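Local coordinates for protein citrate synthase (Mycobacterium tuberculosis, PDB 4TVM) that catalyses the condensation of oxaloacetate with acetyl-CoA and water to citrate and CoA, a step of the Krebs cycle, at residues Y74-L79 against D316-I321; I321-A326 against D366-L371. All blocks are in the same frame, centred on the assembly; numbering follows the deposited sequence.

In the fold
From the N terminus, residues 74-79 lead from the last strand of a small three-stranded antiparallel sheet into helix 76-82. Contact 1 brings the start of this helix against the N-terminal part of helix 317-329, closing a long, largely helical loop of 236 residues. Contact 2 follows in series: helix 317-329, one turn further on, packs against helix 367-375 and closes a loop of 39 residues that includes helix 339-348. The two loops neither nest nor cross, and they meet at Ile321, a residue common to both pairs of segments. Helix 317-329 therefore joins helix 76-82 to helix 367-375, and each contact contains an oxaloacetate-pocket residue, Arg318 in contact 1 and Asp366 in contact 2.

Contact 1. Residues Y74-L79 against D316-I321; sequences YPIDQL and DPRARI
Arg318, whose CG lies 4.4 Å from CG1 of Ile76 across the contact, holds OD1 of Asp316 through two of its nitrogens. The capping bond, from the backbone N of Arg318 to Asp316 OD1, spans 2.7 Å with an N-H...O angle of 137° and uses the anti lone pair of the carboxylate. The second, from Arg318 NE to the same OD1 at 2.9 Å, is weak. Arg318 NH2 also forms a salt bridge with Asp316 OD2, although its modelled length is doubtfully short. Asp316 is thus the N-cap of helix 317-329, and its carboxylate is placed as a second-shell group that may position the guanidinium of Arg318, which contacts the bound oxaloacetate. Across the interface the packing is apolar. CG2 of Ile76 meets CB of Pro317 at 3.8 Å, the two side chains crossing at about a right angle, and the same methyl lies 4.1 Å from CD1 of Ile321. CG1 of Ile321 is anti to the carbonyl carbon (chi1 -68°); the terminal CD1 beyond it lies 3.6 Å from Asp77 CA and 4.0 Å from Asp77 CB. The N-terminal ends of two helices meet here, that of 76-82 being preceded by Pro75 as N-cap. Helix 216-229 flanks them both, its Leu228 touching Ile76 and Arg318 and its Met224 touching Ile321.

Contact 2. Residues I321-A326 against D366-L371; sequences IVKEQA and DFYTGL
Lys323 and Tyr368 lie side by side and point the same way, the aliphatic chain of the lysine running over one face of the phenol ring. CB of Lys323 makes a CH-pi contact, 4.2 Å from the ring centroid and 12° off the normal. CG sits anti to the backbone N (chi1 -177°) and lies 4.1 Å from Tyr368 CZ; the extended chain then carries CD to within 4.0 Å of Tyr368 OH. The opposite face receives CD1 of Phe367, displaced toward the rim, with the phenylalanine presenting its edge, so that the phenol lies between an aliphatic chain and a ring edge. At the base of the tyrosine CG1 of Val322 meets Tyr368 CB at 3.5 Å and OG1 of Thr369 at 3.8 Å, the valine side chain crossing that of Thr369 at about a right angle and that of Tyr368 at a slant. Ala326 CB, one turn on, adds a looser contact with Tyr368 CB at 4.3 Å. The two helical segments run in the same general direction, their axes inclined by 30° and 9.1 Å apart at closest approach. Asp366, an oxaloacetate-pocket and probable active-site residue, directly precedes Phe367. Helix 216-229 touches both Val322 and Thr369, helix 270-281 meets Asp366, Phe367 and Thr369, and helix 339-348 borders Phe367 and Tyr368 through Ile342.

Contact 1. Residues Y74-L79 against D316-I321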
loop_
_atom_site.group_PDB
_atom_site.type_symbol
_atom_site.label_atom_id
_atom_site.label_comp_id
_atom_site.label_asym_id
_atom_site.label_seq_id
_atom_site.Cartn_x
_atom_site.Cartn_y
_atom_site.Cartn_z
ATOM N N TYR A 74 24.000 6.788 14.314
ATOM C CA TYR A 74 23.865 7.218 15.700
ATOM C C TYR A 74 23.006 6.259 16.502
ATOM O O TYR A 74 21.910 5.940 16.085
ATOM C CB TYR A 74 23.218 8.577 15.757
ATOM C CG TYR A 74 23.995 9.659 15.071
ATOM C CD1 TYR A 74 25.184 10.142 15.624
ATOM C CD2 TYR A 74 23.542 10.228 13.880
ATOM C CE1 TYR A 74 25.909 11.143 15.004
ATOM C CE2 TYR A 74 24.253 11.238 13.260
ATOM C CZ TYR A 74 25.428 11.694 13.826
ATOM O OH TYR A 74 26.134 12.704 13.232
ATOM N N PRO A 75 23.490 5.809 17.667
ATOM C CA PRO A 75 22.646 4.842 18.380
ATOM C C PRO A 75 21.384 5.430 19.022
ATOM O O PRO A 75 21.324 6.618 19.343
ATOM C CB PRO A 75 23.600 4.245 19.434
ATOM C CG PRO A 75 24.960 4.409 18.829
ATOM C CD PRO A 75 24.903 5.755 18.134
ATOM N N ILE A 76 20.383 4.556 19.186
ATOM C CA ILE A 76 19.046 4.942 19.557
ATOM C C ILE A 76 19.028 5.447 20.967
ATOM O O ILE A 76 18.279 6.373 21.277
ATOM C CB ILE A 76 18.042 3.777 19.376
ATOM C CG1 ILE A 76 16.599 4.298 19.339
ATOM C CG2 ILE A 76 18.198 2.700 20.452
ATOM C CD1 ILE A 76 16.359 5.365 18.301
ATOM N N ASP A 77 19.861 4.865 21.828
ATOM C CA ASP A 77 19.896 5.292 23.221
ATOM C C ASP A 77 20.361 6.735 23.287
ATOM O O ASP A 77 19.849 7.507 24.073
ATOM C CB ASP A 77 20.738 4.349 24.110
ATOM C CG ASP A 77 22.191 4.171 23.631
ATOM O OD1 ASP A 77 22.632 4.844 22.688
ATOM O OD2 ASP A 77 22.903 3.333 24.216
ATOM N N GLN A 78 21.301 7.118 22.433
ATOM C CA GLN A 78 21.805 8.504 22.429
ATOM C C GLN A 78 20.761 9.523 21.910
ATOM O O GLN A 78 20.564 10.586 22.505
ATOM C CB GLN A 78 23.135 8.592 21.639
ATOM C CG GLN A 78 24.373 8.150 22.430
ATOM C CD GLN A 78 25.655 8.024 21.598
ATOM O OE1 GLN A 78 26.347 6.998 21.615
ATOM N NE2 GLN A 78 25.990 9.063 20.900
ATOM N N LEU A 79 20.040 9.192 20.842
ATOM C CA LEU A 79 19.025 10.135 20.295
ATOM C C LEU A 79 17.843 10.260 21.217
ATOM O O LEU A 79 17.301 11.353 21.432
ATOM C CB LEU A 79 18.544 9.662 18.933
ATOM C CG LEU A 79 19.660 9.387 17.938
ATOM C CD1 LEU A 79 19.179 8.407 16.890
ATOM C CD2 LEU A 79 20.172 10.689 17.346
ATOM N N ASP A 316 16.002 -5.875 22.666
ATOM C CA ASP A 316 15.865 -4.713 21.818
ATOM C C ASP A 316 16.470 -3.544 22.568
ATOM O O ASP A 316 16.194 -3.396 23.756
ATOM C CB ASP A 316 14.383 -4.467 21.587
ATOM C CG ASP A 316 14.121 -3.537 20.436
ATOM O OD1 ASP A 316 14.570 -2.367 20.482
ATOM O OD2 ASP A 316 13.458 -3.995 19.490
ATOM N N PRO A 317 17.307 -2.715 21.906
ATOM C CA PRO A 317 17.754 -1.550 22.675
ATOM C C PRO A 317 16.616 -0.626 23.051
ATOM O O PRO A 317 16.669 -0.031 24.112
ATOM C CB PRO A 317 18.711 -0.827 21.722
ATOM C CG PRO A 317 19.149 -1.863 20.754
ATOM C CD PRO A 317 17.960 -2.773 20.583
ATOM N N ARG A 318 15.590 -0.510 22.206
ATOM C CA ARG A 318 14.442 0.332 22.543
ATOM C C ARG A 318 13.749 -0.201 23.763
ATOM O O ARG A 318 13.476 0.532 24.713
ATOM C CB ARG A 318 13.418 0.347 21.432
ATOM C CG ARG A 318 13.912 0.926 20.128
ATOM C CD ARG A 318 12.975 0.557 19.000
ATOM N NE ARG A 318 12.573 -0.852 19.061
ATOM C CZ ARG A 318 12.110 -1.545 18.029
ATOM N NH1 ARG A 318 11.945 -0.969 16.845
ATOM N NH2 ARG A 318 11.774 -2.820 18.182
ATOM N N ALA A 319 13.450 -1.490 23.727
ATOM C CA ALA A 319 12.718 -2.118 24.815
ATOM C C ALA A 319 13.193 -1.577 26.154
ATOM O O ALA A 319 12.393 -1.135 26.970
ATOM C CB ALA A 319 12.888 -3.622 24.767
ATOM N N ARG A 320 14.506 -1.562 26.346
ATOM C CA ARG A 320 15.078 -1.219 27.633
ATOM C C ARG A 320 14.843 0.253 27.979
ATOM O O ARG A 320 14.563 0.603 29.129
ATOM C CB ARG A 320 16.582 -1.509 27.637
ATOM C CG ARG A 320 17.010 -2.740 26.839
ATOM C CD ARG A 320 18.252 -3.388 27.428
ATOM N NE ARG A 320 19.296 -2.408 27.733
ATOM C CZ ARG A 320 20.578 -2.696 27.935
ATOM N NH1 ARG A 320 21.033 -3.944 27.848
ATOM N NH2 ARG A 320 21.422 -1.709 28.207
ATOM N N ILE A 321 14.976 1.123 26.986
ATOM C CA ILE A 321 14.712 2.535 27.207
ATOM C C ILE A 321 13.246 2.669 27.564
ATOM O O ILE A 321 12.881 3.404 28.475
ATOM C CB ILE A 321 15.023 3.388 25.968
ATOM C CG1 ILE A 321 16.524 3.409 25.698
ATOM C CG2 ILE A 321 14.546 4.814 26.163
ATOM C CD1 ILE A 321 16.856 3.546 24.227
#

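Contact 2. Residues I321-A326 against D366-L371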
loop_
_atom_site.group_PDB
_atom_site.type_symbol
_atom_site.label_atom_id
_atom_site.label_comp_id
_atom_site.label_asym_id
_atom_site.label_seq_id
_atom_site.Cartn_x
_atom_site.Cartn_y
_atom_site.Cartn_z
ATOM N N ILE A 321 14.976 1.123 26.986
ATOM C CA ILE A 321 14.712 2.535 27.207
ATOM C C ILE A 321 13.246 2.669 27.564
ATOM O O ILE A 321 12.881 3.404 28.475
ATOM C CB ILE A 321 15.023 3.388 25.968
ATOM C CG1 ILE A 321 16.524 3.409 25.698
ATOM C CG2 ILE A 321 14.546 4.814 26.163
ATOM C CD1 ILE A 321 16.856 3.546 24.227
ATOM N N VAL A 322 12.408 1.922 26.862
ATOM C CA VAL A 322 10.969 2.037 27.047
ATOM C C VAL A 322 10.506 1.593 28.451
ATOM O O VAL A 322 9.692 2.272 29.064
ATOM C CB VAL A 322 10.194 1.294 25.937
ATOM C CG1 VAL A 322 8.704 1.335 26.217
ATOM C CG2 VAL A 322 10.466 1.938 24.588
ATOM N N LYS A 323 11.030 0.485 28.970
ATOM C CA LYS A 323 10.688 0.056 30.332
ATOM C C LYS A 323 11.011 1.149 31.350
ATOM O O LYS A 323 10.283 1.363 32.320
ATOM C CB LYS A 323 11.428 -1.222 30.704
ATOM C CG LYS A 323 11.048 -1.744 32.079
ATOM C CD LYS A 323 11.827 -2.996 32.454
ATOM C CE LYS A 323 11.474 -3.470 33.860
ATOM N NZ LYS A 323 12.548 -4.303 34.485
ATOM N N GLU A 324 12.106 1.848 31.095
ATOM C CA GLU A 324 12.580 2.906 31.965
ATOM C C GLU A 324 11.574 4.052 32.033
ATOM O O GLU A 324 11.167 4.472 33.119
ATOM C CB GLU A 324 13.930 3.413 31.445
ATOM C CG GLU A 324 14.970 3.678 32.510
ATOM C CD GLU A 324 15.964 4.741 32.073
ATOM O OE1 GLU A 324 16.495 4.647 30.931
ATOM O OE2 GLU A 324 16.198 5.674 32.874
ATOM N N GLN A 325 11.175 4.562 30.875
ATOM C CA GLN A 325 10.214 5.654 30.844
ATOM C C GLN A 325 8.850 5.128 31.312
ATOM O O GLN A 325 8.081 5.851 31.925
ATOM C CB GLN A 325 10.132 6.278 29.444
ATOM C CG GLN A 325 9.667 7.728 29.424
ATOM C CD GLN A 325 10.756 8.718 29.794
ATOM O OE1 GLN A 325 11.939 8.365 29.862
ATOM N NE2 GLN A 325 10.361 9.972 30.051
ATOM N N ALA A 326 8.570 3.855 31.076
ATOM C CA ALA A 326 7.319 3.256 31.577
ATOM C C ALA A 326 7.209 3.215 33.105
ATOM O O ALA A 326 6.169 3.558 33.675
ATOM C CB ALA A 326 7.134 1.850 31.012
ATOM N N ASP A 366 6.514 -4.645 22.987
ATOM C CA ASP A 366 5.475 -3.746 22.501
ATOM C C ASP A 366 4.511 -3.496 23.659
ATOM O O ASP A 366 3.709 -2.568 23.640
ATOM C CB ASP A 366 4.718 -4.395 21.350
ATOM C CG ASP A 366 5.595 -4.617 20.138
ATOM O OD1 ASP A 366 6.375 -3.694 19.807
ATOM O OD2 ASP A 366 5.504 -5.704 19.524
ATOM N N PHE A 367 4.579 -4.377 24.646
ATOM C CA PHE A 367 3.787 -4.316 25.853
ATOM C C PHE A 367 3.935 -3.005 26.603
ATOM O O PHE A 367 2.936 -2.442 27.063
ATOM C CB PHE A 367 4.226 -5.494 26.739
ATOM C CG PHE A 367 3.635 -5.507 28.110
ATOM C CD1 PHE A 367 4.236 -4.821 29.147
ATOM C CD2 PHE A 367 2.519 -6.274 28.382
ATOM C CE1 PHE A 367 3.706 -4.869 30.425
ATOM C CE2 PHE A 367 1.982 -6.322 29.656
ATOM C CZ PHE A 367 2.577 -5.618 30.678
ATOM N N TYR A 368 5.170 -2.514 26.742
ATOM C CA TYR A 368 5.416 -1.343 27.590
ATOM C C TYR A 368 4.899 -0.087 26.930
ATOM O O TYR A 368 4.362 0.784 27.604
ATOM C CB TYR A 368 6.897 -1.174 27.957
ATOM C CG TYR A 368 7.422 -2.284 28.830
ATOM C CD1 TYR A 368 6.919 -2.485 30.110
ATOM C CD2 TYR A 368 8.422 -3.142 28.376
ATOM C CE1 TYR A 368 7.385 -3.514 30.909
ATOM C CE2 TYR A 368 8.888 -4.180 29.164
ATOM C CZ TYR A 368 8.363 -4.365 30.425
ATOM O OH TYR A 368 8.855 -5.391 31.210
ATOM N N THR A 369 5.035 0.011 25.613
ATOM C CA THR A 369 4.590 1.212 24.906
ATOM C C THR A 369 3.092 1.405 25.006
ATOM O O THR A 369 2.604 2.524 25.008
ATOM C CB THR A 369 4.987 1.168 23.429
ATOM O OG1 THR A 369 6.334 0.691 23.310
ATOM C CG2 THR A 369 4.891 2.561 22.814
ATOM N N GLY A 370 2.355 0.309 25.079
ATOM C CA GLY A 370 0.907 0.365 25.197
ATOM C C GLY A 370 0.493 1.019 26.497
ATOM O O GLY A 370 -0.364 1.921 26.527
ATOM N N LEU A 371 1.131 0.577 27.566
ATOM C CA LEU A 371 0.815 1.048 28.915
ATOM C C LEU A 371 1.064 2.516 29.010
ATOM O O LEU A 371 0.234 3.250 29.527
ATOM C CB LEU A 371 1.682 0.339 29.940
ATOM C CG LEU A 371 1.703 -1.179 29.748
ATOM C CD1 LEU A 371 2.590 -1.825 30.805
ATOM C CD2 LEU A 371 0.286 -1.747 29.755
#